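Local coordinates for protein endoglucanase A (Clostridium acetobutylicum, PDB 3IK2) that hydrolyses internal beta-1,4-glucosidic bonds of cellulose-like polysaccharides, probably with the retaining chemistry of family 44 glycoside hydrolases, at residues M1-K13 against N449-S462. Numbering follows the deposited sequence.
Sequences MDVNVNIDTNAEK and NYTDSINFNFNVSS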
loop_
_atom_site.group_PDB
_atom_site.type_symbol
_atom_site.label_atom_id
_atom_site.label_comp_id
_atom_site.label_asym_id
_atom_site.label_seq_id
_atom_site.Cartn_x
_atom_site.Cartn_y
_atom_site.Cartn_z
ATOM N N MET A 1 -25.667 -18.258 -13.708
ATOM C CA MET A 1 -24.633 -19.291 -14.070
ATOM C C MET A 1 -24.250 -20.046 -12.804
ATOM O O MET A 1 -24.550 -19.602 -11.701
ATOM C CB MET A 1 -23.407 -18.639 -14.739
ATOM C CG MET A 1 -22.473 -17.861 -13.800
ATOM S SD MET A 1 -21.260 -16.718 -14.578
ATOM C CE MET A 1 -22.320 -15.331 -14.978
ATOM N N ASP A 2 -23.632 -21.204 -12.949
ATOM C CA ASP A 2 -23.200 -21.962 -11.790
ATOM C C ASP A 2 -21.692 -21.923 -11.738
ATOM O O ASP A 2 -21.013 -22.065 -12.763
ATOM C CB ASP A 2 -23.676 -23.405 -11.872
ATOM C CG ASP A 2 -25.193 -23.549 -11.686
ATOM O OD1 ASP A 2 -25.938 -22.537 -11.599
ATOM O OD2 ASP A 2 -25.647 -24.708 -11.627
ATOM N N VAL A 3 -21.170 -21.731 -10.535
ATOM C CA VAL A 3 -19.747 -21.671 -10.319
ATOM C C VAL A 3 -19.450 -22.586 -9.129
ATOM O O VAL A 3 -20.126 -22.503 -8.103
ATOM C CB VAL A 3 -19.316 -20.176 -10.045
ATOM C CG1 VAL A 3 -17.873 -20.075 -9.529
ATOM C CG2 VAL A 3 -19.542 -19.305 -11.302
ATOM N N ASN A 4 -18.466 -23.469 -9.273
ATOM C CA ASN A 4 -18.029 -24.321 -8.156
ATOM C C ASN A 4 -16.910 -23.655 -7.383
ATOM O O ASN A 4 -16.023 -23.052 -7.971
ATOM C CB ASN A 4 -17.572 -25.705 -8.648
ATOM C CG ASN A 4 -18.666 -26.432 -9.444
ATOM O OD1 ASN A 4 -19.834 -26.454 -9.038
ATOM N ND2 ASN A 4 -18.283 -27.027 -10.594
ATOM N N VAL A 5 -16.956 -23.769 -6.056
ATOM C CA VAL A 5 -15.886 -23.270 -5.202
ATOM C C VAL A 5 -15.450 -24.384 -4.281
ATOM O O VAL A 5 -16.207 -24.824 -3.410
ATOM C CB VAL A 5 -16.348 -22.091 -4.343
ATOM C CG1 VAL A 5 -15.163 -21.537 -3.440
ATOM C CG2 VAL A 5 -16.990 -21.013 -5.233
ATOM N N ASN A 6 -14.204 -24.795 -4.474
ATOM C CA ASN A 6 -13.571 -25.852 -3.715
ATOM C C ASN A 6 -12.591 -25.289 -2.682
ATOM O O ASN A 6 -11.518 -24.740 -3.029
ATOM C CB ASN A 6 -12.867 -26.818 -4.673
ATOM C CG ASN A 6 -13.844 -27.525 -5.613
ATOM O OD1 ASN A 6 -14.984 -27.817 -5.251
ATOM N ND2 ASN A 6 -13.389 -27.819 -6.825
ATOM N N ILE A 7 -12.975 -25.418 -1.413
ATOM C CA ILE A 7 -12.143 -24.965 -0.298
ATOM C C ILE A 7 -11.478 -26.171 0.395
ATOM O O ILE A 7 -12.113 -27.194 0.639
ATOM C CB ILE A 7 -12.971 -24.059 0.705
ATOM C CG1 ILE A 7 -13.525 -22.836 -0.037
ATOM C CG2 ILE A 7 -12.143 -23.602 1.899
ATOM C CD1 ILE A 7 -14.720 -22.165 0.634
ATOM N N ASP A 8 -10.193 -26.048 0.694
ATOM C CA ASP A 8 -9.510 -27.025 1.531
ATOM C C ASP A 8 -8.778 -26.309 2.658
ATOM O O ASP A 8 -7.770 -25.674 2.413
ATOM C CB ASP A 8 -8.524 -27.848 0.692
ATOM C CG ASP A 8 -7.856 -28.978 1.493
ATOM O OD1 ASP A 8 -7.267 -29.874 0.853
ATOM O OD2 ASP A 8 -7.917 -28.970 2.753
ATOM N N THR A 9 -9.273 -26.421 3.888
ATOM C CA THR A 9 -8.674 -25.679 5.018
ATOM C C THR A 9 -7.317 -26.233 5.472
ATOM O O THR A 9 -6.676 -25.655 6.353
ATOM C CB THR A 9 -9.629 -25.555 6.237
ATOM O OG1 THR A 9 -9.901 -26.858 6.765
ATOM C CG2 THR A 9 -10.947 -24.870 5.837
ATOM N N ASN A 10 -6.889 -27.329 4.840
ATOM C CA ASN A 10 -5.630 -28.003 5.155
ATOM C C ASN A 10 -4.669 -27.969 3.975
ATOM O O ASN A 10 -3.638 -28.634 3.998
ATOM C CB ASN A 10 -5.886 -29.465 5.594
ATOM C CG ASN A 10 -4.698 -30.089 6.389
ATOM O OD1 ASN A 10 -4.263 -31.216 6.102
ATOM N ND2 ASN A 10 -4.195 -29.363 7.387
ATOM N N ALA A 11 -5.011 -27.194 2.947
ATOM C CA ALA A 11 -4.125 -26.973 1.811
ATOM C C ALA A 11 -3.878 -25.484 1.508
ATOM O O ALA A 11 -4.754 -24.601 1.751
ATOM C CB ALA A 11 -4.669 -27.662 0.567
ATOM N N GLU A 12 -2.679 -25.253 0.950
ATOM C CA GLU A 12 -2.195 -23.959 0.450
ATOM C C GLU A 12 -2.372 -22.846 1.474
ATOM O O GLU A 12 -2.805 -21.723 1.131
ATOM C CB GLU A 12 -2.859 -23.590 -0.871
ATOM C CG GLU A 12 -2.842 -24.694 -1.925
ATOM C CD GLU A 12 -3.715 -24.366 -3.141
ATOM O OE1 GLU A 12 -3.869 -23.174 -3.485
ATOM O OE2 GLU A 12 -4.235 -25.316 -3.769
ATOM N N LYS A 13 -2.025 -23.172 2.719
ATOM C CA LYS A 13 -2.187 -22.270 3.843
ATOM C C LYS A 13 -1.161 -21.156 3.741
ATOM O O LYS A 13 0.005 -21.396 3.405
ATOM C CB LYS A 13 -2.015 -23.009 5.174
ATOM C CG LYS A 13 -3.130 -23.979 5.498
ATOM C CD LYS A 13 -2.990 -24.490 6.911
ATOM C CE LYS A 13 -3.373 -25.951 6.960
ATOM N NZ LYS A 13 -4.079 -26.382 8.210
ATOM N N ASN A 449 -19.806 -10.091 -12.451
ATOM C CA ASN A 449 -20.670 -10.000 -13.612
ATOM C C ASN A 449 -21.614 -8.809 -13.517
ATOM O O ASN A 449 -22.181 -8.503 -12.451
ATOM C CB ASN A 449 -21.441 -11.307 -13.910
ATOM C CG ASN A 449 -21.950 -11.355 -15.349
ATOM O OD1 ASN A 449 -22.976 -10.751 -15.693
ATOM N ND2 ASN A 449 -21.216 -12.051 -16.200
ATOM N N TYR A 450 -21.761 -8.127 -14.647
ATOM C CA TYR A 450 -22.501 -6.877 -14.664
ATOM C C TYR A 450 -24.006 -7.096 -14.643
ATOM O O TYR A 450 -24.741 -6.177 -14.301
ATOM C CB TYR A 450 -22.125 -6.043 -15.890
ATOM C CG TYR A 450 -21.889 -4.603 -15.536
ATOM C CD1 TYR A 450 -20.631 -4.175 -15.113
ATOM C CD2 TYR A 450 -22.918 -3.674 -15.600
ATOM C CE1 TYR A 450 -20.407 -2.874 -14.756
ATOM C CE2 TYR A 450 -22.705 -2.357 -15.251
ATOM C CZ TYR A 450 -21.441 -1.967 -14.830
ATOM O OH TYR A 450 -21.208 -0.646 -14.487
ATOM N N THR A 451 -24.466 -8.292 -15.034
ATOM C CA THR A 451 -25.900 -8.506 -15.263
ATOM C C THR A 451 -26.464 -9.832 -14.715
ATOM O O THR A 451 -27.649 -9.924 -14.396
ATOM C CB THR A 451 -26.226 -8.401 -16.796
ATOM O OG1 THR A 451 -25.564 -9.460 -17.500
ATOM C CG2 THR A 451 -25.749 -7.071 -17.355
ATOM N N ASP A 452 -25.625 -10.861 -14.628
ATOM C CA ASP A 452 -26.086 -12.216 -14.288
ATOM C C ASP A 452 -25.795 -12.598 -12.837
ATOM O O ASP A 452 -24.811 -12.168 -12.255
ATOM C CB ASP A 452 -25.405 -13.242 -15.197
ATOM C CG ASP A 452 -25.679 -13.003 -16.680
ATOM O OD1 ASP A 452 -26.651 -12.284 -17.026
ATOM O OD2 ASP A 452 -24.897 -13.546 -17.501
ATOM N N SER A 453 -26.657 -13.409 -12.252
ATOM C CA SER A 453 -26.441 -13.856 -10.889
ATOM C C SER A 453 -25.624 -15.146 -10.960
ATOM O O SER A 453 -25.544 -15.792 -12.015
ATOM C CB SER A 453 -27.791 -14.037 -10.156
ATOM O OG SER A 453 -28.535 -15.070 -10.791
ATOM N N ILE A 454 -24.945 -15.472 -9.871
ATOM C CA ILE A 454 -24.194 -16.704 -9.818
ATOM C C ILE A 454 -24.678 -17.591 -8.686
ATOM O O ILE A 454 -24.788 -17.161 -7.529
ATOM C CB ILE A 454 -22.634 -16.490 -9.641
ATOM C CG1 ILE A 454 -22.024 -15.640 -10.757
ATOM C CG2 ILE A 454 -21.934 -17.852 -9.654
ATOM C CD1 ILE A 454 -20.511 -15.316 -10.520
ATOM N N ASN A 455 -24.959 -18.834 -9.044
ATOM C CA ASN A 455 -25.145 -19.902 -8.079
ATOM C C ASN A 455 -23.809 -20.489 -7.710
ATOM O O ASN A 455 -23.149 -21.129 -8.522
ATOM C CB ASN A 455 -26.058 -20.993 -8.637
ATOM C CG ASN A 455 -27.441 -20.456 -8.970
ATOM O OD1 ASN A 455 -28.118 -19.875 -8.106
ATOM N ND2 ASN A 455 -27.848 -20.596 -10.244
ATOM N N PHE A 456 -23.391 -20.234 -6.482
ATOM C CA PHE A 456 -22.118 -20.733 -6.039
ATOM C C PHE A 456 -22.385 -22.028 -5.323
ATOM O O PHE A 456 -23.155 -22.069 -4.372
ATOM C CB PHE A 456 -21.420 -19.745 -5.102
ATOM C CG PHE A 456 -20.825 -18.560 -5.791
ATOM C CD1 PHE A 456 -19.542 -18.639 -6.358
ATOM C CD2 PHE A 456 -21.517 -17.349 -5.841
ATOM C CE1 PHE A 456 -18.970 -17.541 -6.982
ATOM C CE2 PHE A 456 -20.944 -16.233 -6.469
ATOM C CZ PHE A 456 -19.676 -16.328 -7.035
ATOM N N ASN A 457 -21.726 -23.074 -5.792
ATOM C CA ASN A 457 -21.773 -24.380 -5.169
ATOM C C ASN A 457 -20.463 -24.586 -4.418
ATOM O O ASN A 457 -19.412 -24.685 -5.029
ATOM C CB ASN A 457 -22.004 -25.444 -6.258
ATOM C CG ASN A 457 -23.142 -25.067 -7.200
ATOM O OD1 ASN A 457 -24.244 -24.720 -6.748
ATOM N ND2 ASN A 457 -22.881 -25.097 -8.512
ATOM N N PHE A 458 -20.533 -24.608 -3.086
ATOM C CA PHE A 458 -19.357 -24.637 -2.251
ATOM C C PHE A 458 -19.070 -26.024 -1.777
ATOM O O PHE A 458 -19.954 -26.703 -1.250
ATOM C CB PHE A 458 -19.509 -23.736 -1.003
ATOM C CG PHE A 458 -19.585 -22.252 -1.310
ATOM C CD1 PHE A 458 -18.431 -21.473 -1.323
ATOM C CD2 PHE A 458 -20.820 -21.638 -1.568
ATOM C CE1 PHE A 458 -18.497 -20.094 -1.611
ATOM C CE2 PHE A 458 -20.906 -20.275 -1.852
ATOM C CZ PHE A 458 -19.727 -19.498 -1.885
ATOM N N ASN A 459 -17.802 -26.412 -1.892
ATOM C CA ASN A 459 -17.338 -27.683 -1.358
ATOM C C ASN A 459 -16.190 -27.434 -0.412
ATOM O O ASN A 459 -15.068 -27.176 -0.849
ATOM C CB ASN A 459 -16.878 -28.600 -2.496
ATOM C CG ASN A 459 -17.859 -28.622 -3.649
ATOM O OD1 ASN A 459 -18.864 -29.352 -3.596
ATOM N ND2 ASN A 459 -17.593 -27.795 -4.699
ATOM N N VAL A 460 -16.466 -27.524 0.884
ATOM C CA VAL A 460 -15.446 -27.297 1.891
ATOM C C VAL A 460 -14.848 -28.632 2.346
ATOM O O VAL A 460 -15.510 -29.456 2.986
ATOM C CB VAL A 460 -16.001 -26.502 3.081
ATOM C CG1 VAL A 460 -14.922 -26.222 4.072
ATOM C CG2 VAL A 460 -16.647 -25.209 2.598
ATOM N N SER A 461 -13.592 -28.850 1.981
ATOM C CA SER A 461 -12.826 -29.980 2.509
ATOM C C SER A 461 -12.118 -29.557 3.805
ATOM O O SER A 461 -11.224 -28.725 3.791
ATOM C CB SER A 461 -11.836 -30.492 1.450
ATOM O OG SER A 461 -11.021 -31.518 1.978
ATOM N N SER A 462 -12.551 -30.125 4.922
ATOM C CA SER A 462 -12.072 -29.746 6.252
ATOM C C SER A 462 -12.413 -30.845 7.266
ATOM O O SER A 462 -13.376 -31.583 7.081
ATOM C CB SER A 462 -12.717 -28.431 6.705
ATOM O OG SER A 462 -12.191 -28.021 7.953
HETATM O O HOH W 1 -8.643 -31.459 4.387
#
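The one parallel pairing in the nine-stranded beta domain beside the TIM-like barrel joins strand 2-8, at the very N-terminus, to strand 454-461. The register runs unbroken from D2 beside N455 to D8 beside S461, with a ladder of backbone bonds in which V3, V5 and I7 each use both N and O: V3 N gives to N455 O (2.9 Å), and V3 O takes N457 N. M1 starts the ladder by binding S453 O and N455 N, and T9 N ends it on S461 O.

One face is polar, carrying the asparagines N4, N6, N455, N457 and N459 together with D2, D8 and S461. N455 ND2 reaches D2 OD1 at 3.0 Å, nearly along the C-O axis, with the carboxylate turned 79° from the amide. The N457 ND2 to N4 OD1 bond is weak at 3.4 Å, and N459 ND2 to N6 OD1, though short, is bent to 125° and also weak.

On the other face lies the core of this domain, whose N-terminal strand comes from the opposite end of the sequence to its neighbours. I454 CG2 sits over the centre of the F456 ring, 3.6 Å above its plane. V5 lies alongside both rings of the partner strand: CG2, beside its backbone N, meets the edge of F456 at CD1 (3.7 Å), while CB lies near F458 CD1. F458 also stacks on F495 of strand 494-499, and V3, V5 and I7 pack on strand 415-421. Past the ladder, the hydroxyls T9 OG1 and S462 OG pair at 2.8 Å, and D8 OD2 takes N10 N in an Asx turn.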